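PDB 1VPQ: DUF72 domain-containing protein from Thermotoga maritima, which is of unknown function but belongs to the DUF72 family and folds as a single-chain TIM barrel. Local coordinates for residues V14-S19 and V248-C253; F50-L55 and Y80-T85; E102-F107 and E146-E151. One frame throughout, in Å; residues are numbered along the deposited sequence.

Contact 1: V14-S19 and V248-C253; sequences VYVGTS and VFFNNC
Val16, Gly17 and Thr18 lie in parallel register with Val248, Phe249 and Phe250, the two strand axes 4.6 Å apart and their directions differing by 19°. Four backbone hydrogen bonds hold them: Val248 N to Tyr15 O (2.8 Å), Gly17 N to Val248 O (2.9 Å), Phe250 N to Gly17 O, and Ser19 N to Phe250 O.

Apolar contacts favour the face carrying Val16, Thr18, Val248 and Phe250. Val16 CG2 meets the edge of the Phe250 ring at CE1 (4.2 Å), and Val14 CG1 touches Val248 CG2 (4.0 Å). On the other face Gly17 offers no side chain, and Phe249 CD1 lies 3.7 Å from Thr18 O.

Polar side chains gather where the strands end. Asn251 CG is anti to the backbone N (chi1 -157°), which brings it alongside Ser19; Asn251 OD1 then lies 3.0 Å from Ser19 CB, while its ND2 bonds to His205 and Ser19 OG bonds to Glu54. An alanine in place of Asn251 would probably leave His205 ND1 without this amide partner and open a gap beside Ser19. Cys253 SG also approaches Ser19 O (3.3 Å).

Helices 226-240 and 257-270 cover the valine face and Phe249 meets Tyr201 on the other, as expected where the first and last strands of a TIM barrel join.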
loop_
_atom_site.group_PDB
_atom_site.type_symbol
_atom_site.label_atom_id
_atom_site.label_comp_id
_atom_site.label_asym_id
_atom_site.label_seq_id
_atom_site.Cartn_x
_atom_site.Cartn_y
_atom_site.Cartn_z
ATOM N N VAL A 14 6.229 -5.687 -12.908
ATOM C CA VAL A 14 6.301 -4.832 -11.725
ATOM C C VAL A 14 5.403 -3.616 -11.946
ATOM O O VAL A 14 5.535 -2.938 -12.951
ATOM C CB VAL A 14 7.739 -4.375 -11.433
ATOM C CG1 VAL A 14 7.756 -3.317 -10.342
ATOM C CG2 VAL A 14 8.607 -5.557 -11.039
ATOM N N TYR A 15 4.487 -3.361 -11.014
ATOM C CA TYR A 15 3.610 -2.176 -11.067
ATOM C C TYR A 15 3.997 -1.150 -10.012
ATOM O O TYR A 15 3.812 -1.382 -8.816
ATOM C CB TYR A 15 2.143 -2.545 -10.820
ATOM C CG TYR A 15 1.551 -3.546 -11.774
ATOM C CD1 TYR A 15 1.794 -4.906 -11.619
ATOM C CD2 TYR A 15 0.716 -3.139 -12.811
ATOM C CE1 TYR A 15 1.234 -5.842 -12.482
ATOM C CE2 TYR A 15 0.158 -4.061 -13.684
ATOM C CZ TYR A 15 0.415 -5.415 -13.516
ATOM O OH TYR A 15 -0.142 -6.342 -14.386
ATOM N N VAL A 16 4.509 -0.009 -10.453
ATOM C CA VAL A 16 4.782 1.104 -9.539
ATOM C C VAL A 16 3.683 2.180 -9.624
ATOM O O VAL A 16 3.202 2.534 -10.713
ATOM C CB VAL A 16 6.196 1.716 -9.742
ATOM C CG1 VAL A 16 6.392 2.204 -11.171
ATOM C CG2 VAL A 16 6.466 2.859 -8.732
ATOM N N GLY A 17 3.291 2.675 -8.454
ATOM C CA GLY A 17 2.374 3.794 -8.334
ATOM C C GLY A 17 2.553 4.491 -6.997
ATOM O O GLY A 17 3.580 4.328 -6.338
ATOM N N THR A 18 1.549 5.276 -6.612
ATOM C CA THR A 18 1.546 6.002 -5.341
ATOM C C THR A 18 0.341 5.630 -4.472
ATOM O O THR A 18 -0.615 5.007 -4.934
ATOM C CB THR A 18 1.493 7.512 -5.576
ATOM O OG1 THR A 18 0.404 7.794 -6.459
ATOM C CG2 THR A 18 2.811 8.028 -6.180
ATOM N N SER A 19 0.405 6.022 -3.201
ATOM C CA SER A 19 -0.718 5.841 -2.284
ATOM C C SER A 19 -1.645 7.031 -2.437
ATOM O O SER A 19 -1.380 8.111 -1.904
ATOM C CB SER A 19 -0.252 5.726 -0.833
ATOM O OG SER A 19 0.465 4.528 -0.623
ATOM N N VAL A 248 4.532 -1.898 -6.131
ATOM C CA VAL A 248 5.416 -0.979 -5.434
ATOM C C VAL A 248 4.701 0.358 -5.304
ATOM O O VAL A 248 4.315 0.960 -6.303
ATOM C CB VAL A 248 6.740 -0.795 -6.210
ATOM C CG1 VAL A 248 7.709 0.076 -5.430
ATOM C CG2 VAL A 248 7.383 -2.158 -6.543
ATOM N N PHE A 249 4.509 0.817 -4.076
ATOM C CA PHE A 249 3.827 2.097 -3.843
ATOM C C PHE A 249 4.679 3.017 -2.993
ATOM O O PHE A 249 5.320 2.558 -2.048
ATOM C CB PHE A 249 2.469 1.874 -3.169
ATOM C CG PHE A 249 1.536 1.014 -3.971
ATOM C CD1 PHE A 249 0.734 1.570 -4.961
ATOM C CD2 PHE A 249 1.475 -0.357 -3.757
ATOM C CE1 PHE A 249 -0.115 0.777 -5.717
ATOM C CE2 PHE A 249 0.620 -1.157 -4.516
ATOM C CZ PHE A 249 -0.173 -0.580 -5.494
ATOM N N PHE A 250 4.666 4.310 -3.343
ATOM C CA PHE A 250 5.354 5.373 -2.592
ATOM C C PHE A 250 4.347 6.177 -1.799
ATOM O O PHE A 250 3.352 6.653 -2.346
ATOM C CB PHE A 250 6.096 6.330 -3.529
ATOM C CG PHE A 250 7.415 5.814 -4.002
ATOM C CD1 PHE A 250 7.476 4.870 -5.017
ATOM C CD2 PHE A 250 8.592 6.265 -3.434
ATOM C CE1 PHE A 250 8.688 4.387 -5.465
ATOM C CE2 PHE A 250 9.810 5.788 -3.875
ATOM C CZ PHE A 250 9.854 4.842 -4.900
ATOM N N ASN A 251 4.641 6.362 -0.517
ATOM C CA ASN A 251 3.686 6.888 0.440
ATOM C C ASN A 251 4.089 8.246 0.999
ATOM O O ASN A 251 3.353 8.836 1.790
ATOM C CB ASN A 251 3.532 5.880 1.592
ATOM C CG ASN A 251 2.225 6.036 2.337
ATOM O OD1 ASN A 251 1.201 6.408 1.758
ATOM N ND2 ASN A 251 2.248 5.749 3.629
ATOM N N ASN A 252 5.268 8.720 0.604
ATOM C CA ASN A 252 5.789 10.015 1.046
ATOM C C ASN A 252 5.158 11.132 0.241
ATOM O O ASN A 252 5.844 11.880 -0.439
ATOM C CB ASN A 252 7.320 10.059 0.945
ATOM C CG ASN A 252 7.841 9.724 -0.449
ATOM O OD1 ASN A 252 7.368 8.793 -1.095
ATOM N ND2 ASN A 252 8.841 10.469 -0.902
ATOM N N CYS A 253 3.835 11.243 0.345
ATOM C CA CYS A 253 3.020 12.020 -0.603
ATOM C C CYS A 253 2.985 13.520 -0.326
ATOM O O CYS A 253 2.423 14.282 -1.111
ATOM C CB CYS A 253 1.585 11.463 -0.649
ATOM S SG CYS A 253 1.417 9.829 -1.486
#

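Contact 2: F50-L55 and Y80-T85. With SO4 (sulfate ion), chain B.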
loop_
_atom_site.group_PDB
_atom_site.type_symbol
_atom_site.label_atom_id
_atom_site.label_comp_id
_atom_site.label_asym_id
_atom_site.label_seq_id
_atom_site.Cartn_x
_atom_site.Cartn_y
_atom_site.Cartn_z
ATOM N N PHE A 50 1.325 5.869 -14.629
ATOM C CA PHE A 50 1.162 4.865 -13.581
ATOM C C PHE A 50 -0.006 3.934 -13.898
ATOM O O PHE A 50 -1.104 4.402 -14.198
ATOM C CB PHE A 50 0.912 5.538 -12.234
ATOM C CG PHE A 50 2.050 6.383 -11.758
ATOM C CD1 PHE A 50 3.312 5.838 -11.601
ATOM C CD2 PHE A 50 1.850 7.717 -11.433
ATOM C CE1 PHE A 50 4.360 6.608 -11.160
ATOM C CE2 PHE A 50 2.892 8.501 -10.992
ATOM C CZ PHE A 50 4.153 7.948 -10.853
ATOM N N ARG A 51 0.235 2.626 -13.800
ATOM C CA ARG A 51 -0.762 1.604 -14.134
ATOM C C ARG A 51 -1.458 1.030 -12.893
ATOM O O ARG A 51 -2.230 0.083 -12.985
ATOM C CB ARG A 51 -0.078 0.476 -14.902
ATOM C CG ARG A 51 0.590 0.931 -16.209
ATOM C CD ARG A 51 -0.245 0.566 -17.424
ATOM N NE ARG A 51 -0.450 -0.882 -17.493
ATOM C CZ ARG A 51 0.452 -1.765 -17.915
ATOM N NH1 ARG A 51 1.660 -1.373 -18.330
ATOM N NH2 ARG A 51 0.136 -3.058 -17.921
ATOM N N ILE A 52 -1.178 1.610 -11.730
ATOM C CA ILE A 52 -1.725 1.121 -10.471
ATOM C C ILE A 52 -1.736 2.251 -9.442
ATOM O O ILE A 52 -0.926 3.181 -9.518
ATOM C CB ILE A 52 -0.928 -0.123 -9.942
ATOM C CG1 ILE A 52 -1.759 -0.919 -8.934
ATOM C CG2 ILE A 52 0.419 0.286 -9.328
ATOM C CD1 ILE A 52 -1.170 -2.280 -8.570
ATOM N N VAL A 53 -2.669 2.168 -8.501
ATOM C CA VAL A 53 -2.712 3.092 -7.377
ATOM C C VAL A 53 -3.253 2.333 -6.173
ATOM O O VAL A 53 -4.065 1.428 -6.324
ATOM C CB VAL A 53 -3.562 4.365 -7.691
ATOM C CG1 VAL A 53 -5.036 4.026 -7.904
ATOM C CG2 VAL A 53 -3.410 5.417 -6.600
ATOM N N GLU A 54 -2.767 2.689 -4.990
ATOM C CA GLU A 54 -3.212 2.101 -3.733
ATOM C C GLU A 54 -4.191 3.056 -3.056
ATOM O O GLU A 54 -3.867 4.217 -2.835
ATOM C CB GLU A 54 -2.001 1.867 -2.841
ATOM C CG GLU A 54 -2.293 1.250 -1.492
ATOM C CD GLU A 54 -1.079 1.286 -0.595
ATOM O OE1 GLU A 54 -0.863 2.341 0.034
ATOM O OE2 GLU A 54 -0.348 0.266 -0.533
ATOM N N LEU A 55 -5.376 2.556 -2.710
ATOM C CA LEU A 55 -6.456 3.404 -2.199
ATOM C C LEU A 55 -6.917 3.071 -0.776
ATOM O O LEU A 55 -6.835 1.934 -0.321
ATOM C CB LEU A 55 -7.647 3.351 -3.158
ATOM C CG LEU A 55 -7.371 3.983 -4.529
ATOM C CD1 LEU A 55 -8.424 3.593 -5.537
ATOM C CD2 LEU A 55 -7.273 5.499 -4.425
ATOM N N TYR A 80 -5.226 -0.746 -12.642
ATOM C CA TYR A 80 -5.492 -1.609 -11.505
ATOM C C TYR A 80 -5.344 -0.853 -10.206
ATOM O O TYR A 80 -4.829 0.257 -10.175
ATOM C CB TYR A 80 -4.507 -2.774 -11.497
ATOM C CG TYR A 80 -4.502 -3.555 -12.780
ATOM C CD1 TYR A 80 -5.481 -4.507 -13.043
ATOM C CD2 TYR A 80 -3.524 -3.334 -13.746
ATOM C CE1 TYR A 80 -5.477 -5.227 -14.225
ATOM C CE2 TYR A 80 -3.518 -4.043 -14.932
ATOM C CZ TYR A 80 -4.493 -4.983 -15.164
ATOM O OH TYR A 80 -4.473 -5.681 -16.341
ATOM N N PHE A 81 -5.781 -1.463 -9.119
ATOM C CA PHE A 81 -5.539 -0.867 -7.821
ATOM C C PHE A 81 -5.440 -1.894 -6.707
ATOM O O PHE A 81 -5.764 -3.064 -6.893
ATOM C CB PHE A 81 -6.585 0.222 -7.516
ATOM C CG PHE A 81 -7.991 -0.283 -7.411
ATOM C CD1 PHE A 81 -8.717 -0.599 -8.551
ATOM C CD2 PHE A 81 -8.601 -0.412 -6.167
ATOM C CE1 PHE A 81 -10.023 -1.061 -8.445
ATOM C CE2 PHE A 81 -9.913 -0.870 -6.055
ATOM C CZ PHE A 81 -10.617 -1.198 -7.189
ATOM N N THR A 82 -4.910 -1.434 -5.576
ATOM C CA THR A 82 -4.924 -2.168 -4.315
ATOM C C THR A 82 -5.697 -1.336 -3.301
ATOM O O THR A 82 -5.812 -0.113 -3.446
ATOM C CB THR A 82 -3.515 -2.411 -3.775
ATOM O OG1 THR A 82 -2.876 -1.153 -3.524
ATOM C CG2 THR A 82 -2.687 -3.219 -4.765
ATOM N N VAL A 83 -6.234 -1.992 -2.278
ATOM C CA VAL A 83 -7.148 -1.327 -1.345
ATOM C C VAL A 83 -6.821 -1.677 0.099
ATOM O O VAL A 83 -6.534 -2.828 0.412
ATOM C CB VAL A 83 -8.635 -1.711 -1.615
ATOM C CG1 VAL A 83 -9.586 -0.720 -0.949
ATOM C CG2 VAL A 83 -8.915 -1.733 -3.080
ATOM N N LYS A 84 -6.888 -0.676 0.976
ATOM C CA LYS A 84 -6.764 -0.909 2.411
ATOM C C LYS A 84 -8.067 -1.481 2.981
ATOM O O LYS A 84 -9.161 -1.029 2.622
ATOM C CB LYS A 84 -6.397 0.384 3.150
ATOM C CG LYS A 84 -4.922 0.717 3.127
ATOM C CD LYS A 84 -4.591 1.784 4.156
ATOM C CE LYS A 84 -3.089 1.945 4.344
ATOM N NZ LYS A 84 -2.767 2.886 5.462
ATOM N N THR A 85 -7.939 -2.468 3.872
ATOM C CA THR A 85 -9.075 -2.985 4.645
ATOM C C THR A 85 -9.651 -1.848 5.484
ATOM O O THR A 85 -8.980 -0.829 5.691
ATOM C CB THR A 85 -8.672 -4.121 5.632
ATOM O OG1 THR A 85 -7.771 -3.607 6.623
ATOM C CG2 THR A 85 -8.038 -5.309 4.910
HETATM S S SO4 B . 0.544 4.170 6.313
HETATM O O1 SO4 B . 1.177 2.899 6.649
HETATM O O2 SO4 B . -0.261 4.649 7.431
HETATM O O3 SO4 B . 1.594 5.136 6.023
HETATM O O4 SO4 B . -0.337 3.981 5.165
#
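The Tyr80 ring takes Arg51 O at its edge, near the ring plane, 3.7 Å from CD2, and Lys121 makes a cation-pi contact with the same ring. Phe81 is approached obliquely by Val53 O and by Leu55 CD1, the latter 4.1 Å from Phe81 CD2, with the Leu55 and Phe81 side chains crossing at about a right angle.

Tyr80 and Phe81 leave opposite faces of the sheet, whose two strands here run parallel, 16° apart. Straight bonds from Leu55 N to Thr82 O (2.8 Å, 164° at the hydrogen) and from Lys84 N to Leu55 O (2.9 Å) fix the C-terminal half, whereas Val53 N to Tyr80 O is weak.

Thr82 OG1, between its backbone N and carbonyl carbon (chi1 61°), comes within 3.2 Å of Glu54 CG. Tyr201 OH bonds to both Thr82 OG1 and Glu54 OE2, while Glu54 OE1 is hydrogen-bonded to Ser19 OG and forms a salt bridge with Arg203. Lys84 NZ hydrogen-bonds Gln126 OE1 and sulfate O4 (2.7 Å), an ion probably from the crystallisation liquor that Tyr220, Arg203 and Arg157 also bind.

The pair belongs to a beta-alpha-beta unit through helix 65-72, with strand 120-126 beyond 80-84 and strand 13-18 bonded to Glu54.

Contact 3: E102-F107 and E146-E151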
loop_
_atom_site.group_PDB
_atom_site.type_symbol
_atom_site.label_atom_id
_atom_site.label_comp_id
_atom_site.label_asym_id
_atom_site.label_seq_id
_atom_site.Cartn_x
_atom_site.Cartn_y
_atom_site.Cartn_z
ATOM N N GLU A 102 -17.542 -10.176 10.343
ATOM C CA GLU A 102 -18.660 -9.364 9.849
ATOM C C GLU A 102 -18.151 -8.154 9.054
ATOM O O GLU A 102 -18.633 -7.891 7.950
ATOM C CB GLU A 102 -19.605 -8.926 10.975
ATOM C CG GLU A 102 -20.076 -10.046 11.939
ATOM C CD GLU A 102 -20.726 -11.264 11.256
ATOM O OE1 GLU A 102 -21.898 -11.173 10.810
ATOM O OE2 GLU A 102 -20.075 -12.336 11.204
ATOM N N ASP A 103 -17.157 -7.451 9.598
ATOM C CA ASP A 103 -16.552 -6.288 8.916
ATOM C C ASP A 103 -15.951 -6.601 7.534
ATOM O O ASP A 103 -16.098 -5.814 6.596
ATOM C CB ASP A 103 -15.483 -5.625 9.809
ATOM C CG ASP A 103 -16.083 -4.678 10.855
ATOM O OD1 ASP A 103 -17.308 -4.468 10.858
ATOM O OD2 ASP A 103 -15.325 -4.130 11.679
ATOM N N MET A 104 -15.271 -7.741 7.415
ATOM C CA MET A 104 -14.620 -8.126 6.156
ATOM C C MET A 104 -15.594 -8.675 5.114
ATOM O O MET A 104 -15.385 -8.477 3.922
ATOM C CB MET A 104 -13.496 -9.138 6.412
ATOM C CG MET A 104 -12.285 -8.540 7.121
ATOM S SD MET A 104 -11.546 -7.165 6.217
ATOM C CE MET A 104 -10.887 -7.997 4.765
ATOM N N GLU A 105 -16.638 -9.368 5.564
ATOM C CA GLU A 105 -17.716 -9.838 4.677
ATOM C C GLU A 105 -18.479 -8.658 4.090
ATOM O O GLU A 105 -18.809 -8.644 2.905
ATOM C CB GLU A 105 -18.687 -10.752 5.429
ATOM C CG GLU A 105 -18.118 -12.143 5.706
ATOM C CD GLU A 105 -19.101 -13.069 6.414
ATOM O OE1 GLU A 105 -19.860 -12.596 7.298
ATOM O OE2 GLU A 105 -19.105 -14.281 6.088
ATOM N N ASN A 106 -18.763 -7.683 4.945
ATOM C CA ASN A 106 -19.386 -6.429 4.542
ATOM C C ASN A 106 -18.531 -5.707 3.504
ATOM O O ASN A 106 -19.016 -5.295 2.449
ATOM C CB ASN A 106 -19.563 -5.547 5.778
ATOM C CG ASN A 106 -20.412 -4.334 5.512
ATOM O OD1 ASN A 106 -19.924 -3.201 5.562
ATOM N ND2 ASN A 106 -21.695 -4.556 5.232
ATOM N N PHE A 107 -17.249 -5.577 3.836
ATOM C CA PHE A 107 -16.230 -4.973 2.970
ATOM C C PHE A 107 -16.076 -5.715 1.646
ATOM O O PHE A 107 -15.909 -5.088 0.609
ATOM C CB PHE A 107 -14.896 -4.950 3.715
ATOM C CG PHE A 107 -13.698 -4.662 2.848
ATOM C CD1 PHE A 107 -13.366 -3.357 2.511
ATOM C CD2 PHE A 107 -12.873 -5.697 2.414
ATOM C CE1 PHE A 107 -12.246 -3.089 1.740
ATOM C CE2 PHE A 107 -11.755 -5.442 1.640
ATOM C CZ PHE A 107 -11.435 -4.139 1.303
ATOM N N GLU A 146 -9.195 -16.232 7.540
ATOM C CA GLU A 146 -10.433 -16.971 7.281
ATOM C C GLU A 146 -11.689 -16.106 7.012
ATOM O O GLU A 146 -12.663 -16.609 6.458
ATOM C CB GLU A 146 -10.680 -18.020 8.372
ATOM C CG GLU A 146 -10.878 -17.499 9.787
ATOM C CD GLU A 146 -10.707 -18.601 10.840
ATOM O OE1 GLU A 146 -9.879 -19.516 10.634
ATOM O OE2 GLU A 146 -11.404 -18.557 11.875
ATOM N N SER A 147 -11.654 -14.816 7.358
ATOM C CA SER A 147 -12.750 -13.896 7.029
ATOM C C SER A 147 -12.731 -13.399 5.581
ATOM O O SER A 147 -13.741 -12.903 5.085
ATOM C CB SER A 147 -12.726 -12.677 7.959
ATOM O OG SER A 147 -11.739 -11.738 7.578
ATOM N N TYR A 148 -11.585 -13.517 4.915
ATOM C CA TYR A 148 -11.374 -12.909 3.600
ATOM C C TYR A 148 -10.626 -13.858 2.662
ATOM O O TYR A 148 -9.426 -14.039 2.829
ATOM C CB TYR A 148 -10.567 -11.616 3.751
ATOM C CG TYR A 148 -10.518 -10.795 2.481
ATOM C CD1 TYR A 148 -11.647 -10.122 2.020
ATOM C CD2 TYR A 148 -9.346 -10.693 1.736
ATOM C CE1 TYR A 148 -11.606 -9.368 0.863
ATOM C CE2 TYR A 148 -9.301 -9.945 0.575
ATOM C CZ TYR A 148 -10.430 -9.285 0.149
ATOM O OH TYR A 148 -10.375 -8.551 -0.999
ATOM N N PRO A 149 -11.323 -14.443 1.662
ATOM C CA PRO A 149 -10.733 -15.466 0.782
ATOM C C PRO A 149 -10.001 -14.977 -0.482
ATOM O O PRO A 149 -9.743 -15.787 -1.369
ATOM C CB PRO A 149 -11.960 -16.273 0.353
ATOM C CG PRO A 149 -13.019 -15.236 0.227
ATOM C CD PRO A 149 -12.732 -14.195 1.304
ATOM N N TYR A 150 -9.677 -13.692 -0.575
ATOM C CA TYR A 150 -9.025 -13.164 -1.769
ATOM C C TYR A 150 -7.621 -12.691 -1.442
ATOM O O TYR A 150 -7.205 -12.729 -0.292
ATOM C CB TYR A 150 -9.858 -12.036 -2.375
ATOM C CG TYR A 150 -11.262 -12.477 -2.686
ATOM C CD1 TYR A 150 -11.494 -13.515 -3.578
ATOM C CD2 TYR A 150 -12.352 -11.884 -2.073
ATOM C CE1 TYR A 150 -12.769 -13.945 -3.863
ATOM C CE2 TYR A 150 -13.646 -12.309 -2.355
ATOM C CZ TYR A 150 -13.842 -13.340 -3.251
ATOM O OH TYR A 150 -15.109 -13.769 -3.539
ATOM N N GLU A 151 -6.893 -12.253 -2.463
ATOM C CA GLU A 151 -5.493 -11.883 -2.300
ATOM C C GLU A 151 -5.311 -10.871 -1.164
ATOM O O GLU A 151 -5.837 -9.767 -1.223
ATOM C CB GLU A 151 -4.917 -11.337 -3.613
ATOM C CG GLU A 151 -4.591 -12.405 -4.656
ATOM C CD GLU A 151 -3.347 -13.225 -4.335
ATOM O OE1 GLU A 151 -2.680 -12.943 -3.320
ATOM O OE2 GLU A 151 -3.035 -14.167 -5.101
#
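Met104 and Phe107, one helical turn apart on helix 101-116, face Ser147 at the end of helix 135-147 and Tyr148 in the loop that follows. The contact joins two successive outer helices of the TIM barrel, each following its own strand, and it rests on side-chain packing: no hydrogen bond crosses between 102-107 and 146-151, and the two segments bury only 220 Å² in all.

Met104 does most of the touching. CG is anti to the carbonyl carbon, and the chain then bends twice (chi2 -58°, chi3 -67°), a course that brings CE against Tyr148, the two side chains crossing at about a right angle. The methyl lies 3.6 Å from Tyr148 CD1 and 3.8 Å from Tyr148 CB, obliquely to the ring. The base of the methionine meets a different partner, since Ser147 OG sits 3.3 Å from both Met104 CB and Met104 CG. That hydroxyl is bonded to Leu144 O in the preceding turn of its own helix, so its polar need is met while its oxygen packs against methylenes.

Phe107 approaches Tyr148 from another direction. Tyr148 CE1 stands near the plane of the phenylalanine ring, at its edge, 4.0 Å from Phe107 CE2. The ring planes are inclined by about 50°, so the contact is neither a parallel nor a T-shaped stack, and the side chains pass obliquely.

Around the pair, Met104 also touches Thr85, Pro86 and Val89, while Phe107 packs on Pro86 and Thr123. Strand 120-126 meets both sides of the contact at Thr123: Tyr148 CG is anti to its backbone N, and at the far end of the ring OH is hydrogen-bonded to Thr123 OG1.

Contacts 1 and 2 are strand pairs of one barrel, their centres about 9 Å apart, and both are largely buried. They meet directly, Ser19 OG lying 2.6 Å from Glu54 OE1 and Thr18 O 3.2 Å from Glu54 N, which ties strand 13-18 to 52-55 and completes the ring of strands. Both rely on backbone hydrogen bonds, with polar side chains gathered near the C-terminal strand ends, by the sulfate. Contact 3 lies about 18 Å from the chain centre, yet of its five touching residues just Glu105 is exposed; side-chain packing alone joins a helix to the next helix's end and loop. It touches contact 2 through Thr85 CG2 and Met104 CE (3.9 Å), but not contact 1.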